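Local coordinates for putative creatinine amidohydrolase (Bacteroides fragilis, PDB 3LUB), which probably hydrolyses carbon-nitrogen bonds in linear amides, as a zinc-dependent member of the creatininase superfamily, at residues 4-9 with 57-62; 62-67 with 246-251. All coordinates share one frame; numbering follows the deposited sequence.

In the fold
From the N terminus, the loop 4-9 is the first element met, and contact 1 closes when the chain, having run through strand 23-28 and helix 42-62, brings the last turns of that helix back beside it. Contact 2 opens at Ser62, which belongs to both contacts, and closes almost 180 residues later at the end of helix 226-249. The two therefore stand in series, neither nested nor crossed, with centres about 11 Å apart. A salt bridge between Glu5 and Arg65 joins them directly. Together they tie the N-terminal loop and the C-terminal helix to the passage from helix 42-62 into strand 66-68.

Contact 1 (4-9 with 57-62); sequences KEVDLS and LALSRS
Leu59 lays its CD2 methyl over the flat of the Glu5 carboxylate. The evidence is the near-equal spacing: CD2 of Leu59 lies 3.8 Å from Glu5 CD, and the same distance separates it from each of the Glu5 oxygens OE1 and OE2, as expected for a methyl above the plane rather than in line with one oxygen. The two side chains cross at about a right angle, and the touching atoms are the CD2 methyl on one side and the carboxylate face on the other. Glu5 reaches this place with an extended chain, CG standing opposite its own backbone N (chi1 -166°) and chi2 at 165°. A looser apolar touch adds Val6, whose CG1 is 4.4 Å from the same CD2 of Leu59. No hydrogen bond links the segments, and the buried surface is small, 97 Å² for both sides together. The polar end of Glu5 is engaged elsewhere: its OE2 forms a salt bridge with Arg65 NE, which probably helps to fix the carboxylate beneath the leucine methyl. Val6 also packs on Ala55 and Glu56, one turn earlier along the same helix as Leu59, and its backbone bonds to Val68. The loop thus runs between helix 42-62 and edge strand 66-68, while helix 226-249 packs against Leu57, Ala58 and Arg61 of the helix.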
ATOM      1  N   LYS F   4      10.710  28.367 -23.995  1.00 28.99           N
ATOM      2  CA  LYS F   4      11.515  27.481 -23.156  1.00 29.96           C
ATOM      3  C   LYS F   4      11.645  28.029 -21.736  1.00 28.53           C
ATOM      4  O   LYS F   4      12.044  27.303 -20.814  1.00 27.89           O
ATOM      5  CB  LYS F   4      12.923  27.261 -23.752  1.00 30.66           C
ATOM      6  CG  LYS F   4      13.007  26.463 -25.045  1.00 33.86           C
ATOM      7  CD  LYS F   4      14.500  26.122 -25.402  1.00 32.16           C
ATOM      8  CE  LYS F   4      14.678  25.336 -26.744  1.00 35.15           C
ATOM      9  NZ  LYS F   4      16.056  24.700 -26.902  1.00 29.99           N
ATOM     10  N   GLU F   5      11.319  29.304 -21.549  1.00 27.84           N
ATOM     11  CA  GLU F   5      11.439  29.917 -20.225  1.00 27.63           C
ATOM     12  C   GLU F   5      10.359  29.450 -19.230  1.00 23.78           C
ATOM     13  O   GLU F   5      10.645  29.291 -18.027  1.00 24.32           O
ATOM     14  CB  GLU F   5      11.435  31.441 -20.324  1.00 27.74           C
ATOM     15  CG  GLU F   5      11.895  32.128 -19.034  1.00 29.22           C
ATOM     16  CD  GLU F   5      12.246  33.611 -19.232  1.00 32.72           C
ATOM     17  OE1 GLU F   5      12.135  34.138 -20.373  1.00 40.64           O
ATOM     18  OE2 GLU F   5      12.649  34.244 -18.238  1.00 32.67           O
ATOM     19  N   VAL F   6       9.150  29.222 -19.739  1.00 21.27           N
ATOM     20  CA  VAL F   6       8.010  28.862 -18.891  1.00 20.88           C
ATOM     21  C   VAL F   6       7.286  27.558 -19.293  1.00 20.73           C
ATOM     22  O   VAL F   6       6.369  27.126 -18.565  1.00 20.46           O
ATOM     23  CB  VAL F   6       6.969  30.016 -18.854  1.00 21.34           C
ATOM     24  CG1 VAL F   6       7.579  31.332 -18.305  1.00 16.07           C
ATOM     25  CG2 VAL F   6       6.369  30.222 -20.208  1.00 17.58           C
ATOM     26  N   ASP F   7       7.663  26.928 -20.420  1.00 19.68           N
ATOM     27  CA  ASP F   7       6.995  25.675 -20.886  1.00 19.67           C
ATOM     28  C   ASP F   7       7.990  24.512 -20.878  1.00 19.69           C
ATOM     29  O   ASP F   7       8.829  24.417 -21.759  1.00 20.19           O
ATOM     30  CB  ASP F   7       6.414  25.892 -22.266  1.00 18.82           C
ATOM     31  CG  ASP F   7       5.612  24.704 -22.794  1.00 21.31           C
ATOM     32  OD1 ASP F   7       5.393  23.697 -22.084  1.00 23.37           O
ATOM     33  OD2 ASP F   7       5.171  24.813 -23.958  1.00 20.91           O
ATOM     34  N   LEU F   8       7.926  23.671 -19.848  1.00 18.77           N
ATOM     35  CA  LEU F   8       8.901  22.603 -19.670  1.00 19.87           C
ATOM     36  C   LEU F   8       8.863  21.576 -20.800  1.00 20.68           C
ATOM     37  O   LEU F   8       9.884  20.956 -21.106  1.00 22.39           O
ATOM     38  CB  LEU F   8       8.752  21.909 -18.302  1.00 20.01           C
ATOM     39  CG  LEU F   8      10.005  21.126 -17.879  1.00 18.61           C
ATOM     40  CD1 LEU F   8      11.082  22.016 -17.286  1.00 17.64           C
ATOM     41  CD2 LEU F   8       9.694  19.977 -16.925  1.00 17.39           C
ATOM     42  N   SER F   9       7.702  21.407 -21.425  1.00 21.14           N
ATOM     43  CA  SER F   9       7.564  20.519 -22.576  1.00 22.22           C
ATOM     44  C   SER F   9       8.493  20.828 -23.769  1.00 22.57           C
ATOM     45  O   SER F   9       8.773  19.948 -24.566  1.00 23.69           O
ATOM     46  CB  SER F   9       6.104  20.491 -23.030  1.00 23.90           C
ATOM     47  OG  SER F   9       5.293  19.958 -21.994  1.00 27.49           O
ATOM     48  N   LEU F  57       2.066  36.126 -19.335  1.00 23.68           N
ATOM     49  CA  LEU F  57       1.507  37.395 -18.858  1.00 23.34           C
ATOM     50  C   LEU F  57       2.085  37.825 -17.521  1.00 24.94           C
ATOM     51  O   LEU F  57       2.441  38.994 -17.379  1.00 25.89           O
ATOM     52  CB  LEU F  57      -0.004  37.329 -18.760  1.00 24.92           C
ATOM     53  CG  LEU F  57      -0.722  38.636 -18.465  1.00 25.65           C
ATOM     54  CD1 LEU F  57      -0.468  39.625 -19.590  1.00 25.81           C
ATOM     55  CD2 LEU F  57      -2.204  38.322 -18.269  1.00 22.26           C
ATOM     56  N   ALA F  58       2.183  36.912 -16.545  1.00 24.51           N
ATOM     57  CA  ALA F  58       2.737  37.273 -15.244  1.00 24.16           C
ATOM     58  C   ALA F  58       4.185  37.719 -15.371  1.00 24.96           C
ATOM     59  O   ALA F  58       4.626  38.607 -14.652  1.00 26.22           O
ATOM     60  CB  ALA F  58       2.642  36.103 -14.246  1.00 24.74           C
ATOM     61  N   LEU F  59       4.946  37.061 -16.248  1.00 25.19           N
ATOM     62  CA  LEU F  59       6.354  37.416 -16.449  1.00 25.89           C
ATOM     63  C   LEU F  59       6.486  38.795 -17.088  1.00 27.05           C
ATOM     64  O   LEU F  59       7.270  39.593 -16.612  1.00 27.25           O
ATOM     65  CB  LEU F  59       7.077  36.388 -17.312  1.00 26.31           C
ATOM     66  CG  LEU F  59       8.586  36.544 -17.542  1.00 27.62           C
ATOM     67  CD1 LEU F  59       9.397  36.562 -16.221  1.00 22.73           C
ATOM     68  CD2 LEU F  59       9.056  35.454 -18.489  1.00 26.01           C
ATOM     69  N   SER F  60       5.738  39.074 -18.158  1.00 27.84           N
ATOM     70  CA  SER F  60       5.908  40.341 -18.856  1.00 31.19           C
ATOM     71  C   SER F  60       5.399  41.520 -18.021  1.00 32.20           C
ATOM     72  O   SER F  60       5.980  42.610 -18.054  1.00 34.36           O
ATOM     73  CB  SER F  60       5.221  40.325 -20.219  1.00 31.99           C
ATOM     74  OG  SER F  60       3.797  40.391 -20.091  1.00 42.02           O
ATOM     75  N   ARG F  61       4.343  41.270 -17.253  1.00 31.86           N
ATOM     76  CA  ARG F  61       3.676  42.253 -16.419  1.00 32.27           C
ATOM     77  C   ARG F  61       4.339  42.537 -15.065  1.00 31.83           C
ATOM     78  O   ARG F  61       4.368  43.681 -14.619  1.00 33.14           O
ATOM     79  CB  ARG F  61       2.261  41.718 -16.184  1.00 32.78           C
ATOM     80  CG  ARG F  61       1.378  42.583 -15.393  1.00 36.97           C
ATOM     81  CD  ARG F  61      -0.081  42.197 -15.639  1.00 38.11           C
ATOM     82  NE  ARG F  61      -0.587  41.271 -14.632  1.00 37.41           N
ATOM     83  CZ  ARG F  61      -1.822  40.789 -14.650  1.00 34.83           C
ATOM     84  NH1 ARG F  61      -2.649  41.127 -15.628  1.00 35.95           N
ATOM     85  NH2 ARG F  61      -2.237  39.975 -13.683  1.00 38.96           N
ATOM     86  N   SER F  62       4.851  41.508 -14.392  1.00 31.12           N
ATOM     87  CA  SER F  62       5.397  41.666 -13.028  1.00 32.21           C
ATOM     88  C   SER F  62       6.778  41.116 -12.808  1.00 29.28           C
ATOM     89  O   SER F  62       7.317  41.244 -11.715  1.00 29.30           O
ATOM     90  CB  SER F  62       4.497  40.960 -12.002  1.00 34.47           C
ATOM     91  OG  SER F  62       3.141  41.332 -12.161  1.00 47.68           O
TER

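Contact 2 (62-67 with 246-251); sequences SGVRCM and EMAQHD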
ATOM      1  N   SER F  62       4.851  41.508 -14.392  1.00 31.12           N
ATOM      2  CA  SER F  62       5.397  41.666 -13.028  1.00 32.21           C
ATOM      3  C   SER F  62       6.778  41.116 -12.808  1.00 29.28           C
ATOM      4  O   SER F  62       7.317  41.244 -11.715  1.00 29.30           O
ATOM      5  CB  SER F  62       4.497  40.960 -12.002  1.00 34.47           C
ATOM      6  OG  SER F  62       3.141  41.332 -12.161  1.00 47.68           O
ATOM      7  N   GLY F  63       7.350  40.449 -13.795  1.00 28.65           N
ATOM      8  CA  GLY F  63       8.637  39.772 -13.598  1.00 28.23           C
ATOM      9  C   GLY F  63       8.533  38.529 -12.718  1.00 28.18           C
ATOM     10  O   GLY F  63       9.534  37.999 -12.245  1.00 30.08           O
ATOM     11  N   VAL F  64       7.317  38.055 -12.482  1.00 27.72           N
ATOM     12  CA  VAL F  64       7.117  36.829 -11.730  1.00 26.02           C
ATOM     13  C   VAL F  64       7.231  35.680 -12.728  1.00 25.10           C
ATOM     14  O   VAL F  64       6.530  35.670 -13.728  1.00 24.19           O
ATOM     15  CB  VAL F  64       5.772  36.820 -11.002  1.00 26.43           C
ATOM     16  CG1 VAL F  64       5.458  35.413 -10.489  1.00 25.20           C
ATOM     17  CG2 VAL F  64       5.812  37.828  -9.855  1.00 24.97           C
ATOM     18  N   ARG F  65       8.134  34.737 -12.446  1.00 24.19           N
ATOM     19  CA  ARG F  65       8.474  33.650 -13.366  1.00 23.81           C
ATOM     20  C   ARG F  65       8.000  32.301 -12.863  1.00 23.24           C
ATOM     21  O   ARG F  65       8.460  31.836 -11.808  1.00 22.77           O
ATOM     22  CB  ARG F  65       9.992  33.583 -13.574  1.00 23.86           C
ATOM     23  CG  ARG F  65      10.356  32.686 -14.753  1.00 28.23           C
ATOM     24  CD  ARG F  65      11.856  32.512 -14.932  1.00 27.84           C
ATOM     25  NE  ARG F  65      12.456  33.686 -15.542  1.00 28.30           N
ATOM     26  CZ  ARG F  65      13.149  34.626 -14.902  1.00 29.46           C
ATOM     27  NH1 ARG F  65      13.359  34.575 -13.605  1.00 30.47           N
ATOM     28  NH2 ARG F  65      13.650  35.635 -15.590  1.00 33.66           N
ATOM     29  N   CYS F  66       7.126  31.666 -13.651  1.00 22.84           N
ATOM     30  CA  CYS F  66       6.538  30.388 -13.315  1.00 23.22           C
ATOM     31  C   CYS F  66       6.962  29.327 -14.330  1.00 23.01           C
ATOM     32  O   CYS F  66       7.232  29.625 -15.505  1.00 23.93           O
ATOM     33  CB  CYS F  66       5.023  30.524 -13.278  1.00 23.72           C
ATOM     34  SG  CYS F  66       4.455  31.899 -12.199  1.00 27.36           S
HETATM   35  N   MSE F  67       7.051  28.088 -13.875  1.00 20.92           N
HETATM   36  CA  MSE F  67       7.301  26.983 -14.791  1.00 19.03           C
HETATM   37  C   MSE F  67       6.043  26.183 -14.965  1.00 18.71           C
HETATM   38  O   MSE F  67       5.486  25.691 -13.983  1.00 18.59           O
HETATM   39  CB  MSE F  67       8.383  26.066 -14.234  1.00 20.56           C
HETATM   40  CG  MSE F  67       8.813  24.936 -15.184  1.00 20.05           C
HETATM   41 SE   MSE F  67       9.173  25.488 -17.028  0.75 22.25          SE
HETATM   42  CE  MSE F  67      11.144  25.620 -17.026  1.00 18.05           C
ATOM     43  N   GLU F 246       0.370  36.891  -7.012  1.00 24.94           N
ATOM     44  CA  GLU F 246       0.107  36.972  -5.566  1.00 25.28           C
ATOM     45  C   GLU F 246       0.666  35.774  -4.814  1.00 26.10           C
ATOM     46  O   GLU F 246       1.151  35.926  -3.704  1.00 27.16           O
ATOM     47  CB  GLU F 246      -1.374  37.072  -5.289  1.00 25.08           C
ATOM     48  CG  GLU F 246      -2.036  38.298  -5.848  1.00 27.73           C
ATOM     49  CD  GLU F 246      -3.537  38.096  -6.004  1.00 29.95           C
ATOM     50  OE1 GLU F 246      -3.999  36.937  -5.818  1.00 32.90           O
ATOM     51  OE2 GLU F 246      -4.263  39.072  -6.321  1.00 35.01           O
HETATM   52  N   MSE F 247       0.611  34.584  -5.402  1.00 25.77           N
HETATM   53  CA  MSE F 247       1.296  33.425  -4.812  1.00 26.28           C
HETATM   54  C   MSE F 247       2.782  33.656  -4.654  1.00 28.45           C
HETATM   55  O   MSE F 247       3.346  33.307  -3.612  1.00 28.78           O
HETATM   56  CB  MSE F 247       1.067  32.152  -5.625  1.00 25.84           C
HETATM   57  CG  MSE F 247      -0.315  31.561  -5.444  1.00 24.79           C
HETATM   58 SE   MSE F 247      -0.557  29.963  -6.548  0.75 31.57          SE
HETATM   59  CE  MSE F 247       0.575  28.715  -5.479  1.00 21.42           C
ATOM     60  N   ALA F 248       3.406  34.265  -5.669  1.00 29.85           N
ATOM     61  CA  ALA F 248       4.845  34.611  -5.633  1.00 30.79           C
ATOM     62  C   ALA F 248       5.201  35.692  -4.628  1.00 30.86           C
ATOM     63  O   ALA F 248       6.293  35.665  -4.048  1.00 31.49           O
ATOM     64  CB  ALA F 248       5.327  35.054  -7.006  1.00 30.04           C
ATOM     65  N   GLN F 249       4.299  36.653  -4.438  1.00 30.82           N
ATOM     66  CA  GLN F 249       4.623  37.885  -3.687  1.00 33.40           C
ATOM     67  C   GLN F 249       4.115  37.893  -2.235  1.00 33.62           C
ATOM     68  O   GLN F 249       4.487  38.752  -1.451  1.00 34.60           O
ATOM     69  CB  GLN F 249       4.091  39.090  -4.468  1.00 33.36           C
ATOM     70  CG  GLN F 249       4.939  39.343  -5.735  1.00 37.41           C
ATOM     71  CD  GLN F 249       4.314  40.311  -6.740  1.00 38.71           C
ATOM     72  OE1 GLN F 249       3.183  40.801  -6.554  1.00 45.23           O
ATOM     73  NE2 GLN F 249       5.058  40.584  -7.826  1.00 39.58           N
ATOM     74  N   HIS F 250       3.267  36.937  -1.882  1.00 33.09           N
ATOM     75  CA  HIS F 250       2.735  36.846  -0.521  1.00 33.07           C
ATOM     76  C   HIS F 250       2.827  35.448   0.009  1.00 32.33           C
ATOM     77  O   HIS F 250       2.770  34.479  -0.730  1.00 32.96           O
ATOM     78  CB  HIS F 250       1.263  37.229  -0.460  1.00 34.45           C
ATOM     79  CG  HIS F 250       0.970  38.586  -0.996  1.00 36.10           C
ATOM     80  ND1 HIS F 250       1.252  39.735  -0.292  1.00 40.85           N
ATOM     81  CD2 HIS F 250       0.426  38.978  -2.169  1.00 37.88           C
ATOM     82  CE1 HIS F 250       0.884  40.781  -1.011  1.00 43.83           C
ATOM     83  NE2 HIS F 250       0.380  40.349  -2.153  1.00 40.12           N
ATOM     84  N   ASP F 251       2.950  35.361   1.318  1.00 32.22           N
ATOM     85  CA  ASP F 251       2.704  34.129   2.025  1.00 31.62           C
ATOM     86  C   ASP F 251       1.186  33.945   2.152  1.00 28.51           C
ATOM     87  O   ASP F 251       0.405  34.873   1.937  1.00 27.53           O
ATOM     88  CB  ASP F 251       3.406  34.132   3.386  1.00 33.47           C
ATOM     89  CG  ASP F 251       4.927  34.259   3.255  1.00 41.92           C
ATOM     90  OD1 ASP F 251       5.451  34.082   2.134  1.00 44.75           O
ATOM     91  OD2 ASP F 251       5.597  34.554   4.268  1.00 50.55           O
TER
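Val64 divides its two methyls between neighbouring residues of the helix end, and the apolar part of the contact is its CG1 against the CB of Ala248, 3.5 Å apart. The second methyl is farther from that alanine, with Val64 CG2 4.0 Å from Ala248 CB. Chi1 of 167° turns CG1 away from the valine's own N, which leaves both methyls directed at the helix. The second kind of interaction sets a polar group on hydrocarbon: the amide nitrogen NE2 of Gln249 comes within 3.5 Å of Val64 CG2. Gln249 gets there by an extended chain beyond CG (chi2 167°), and NE2 also passes 4.2 Å from Ser62 CB. These are van der Waals contacts, as no hydrogen bond spans the segments. Gly63, with phi 72°, is where the chain leaves the helix, and the next residue, Val64, makes the closest CA pair, its CA 6.9 Å from that of Ala248. Ala248 also touches Asp22 and Val23, the latter at the start of the adjacent strand. Strand 23-28, helix 42-62 and strand 66-68 form a beta-alpha-beta unit of the parallel sheet, and the contact packs the C-terminal helix 226-249 against its helix-to-strand turn.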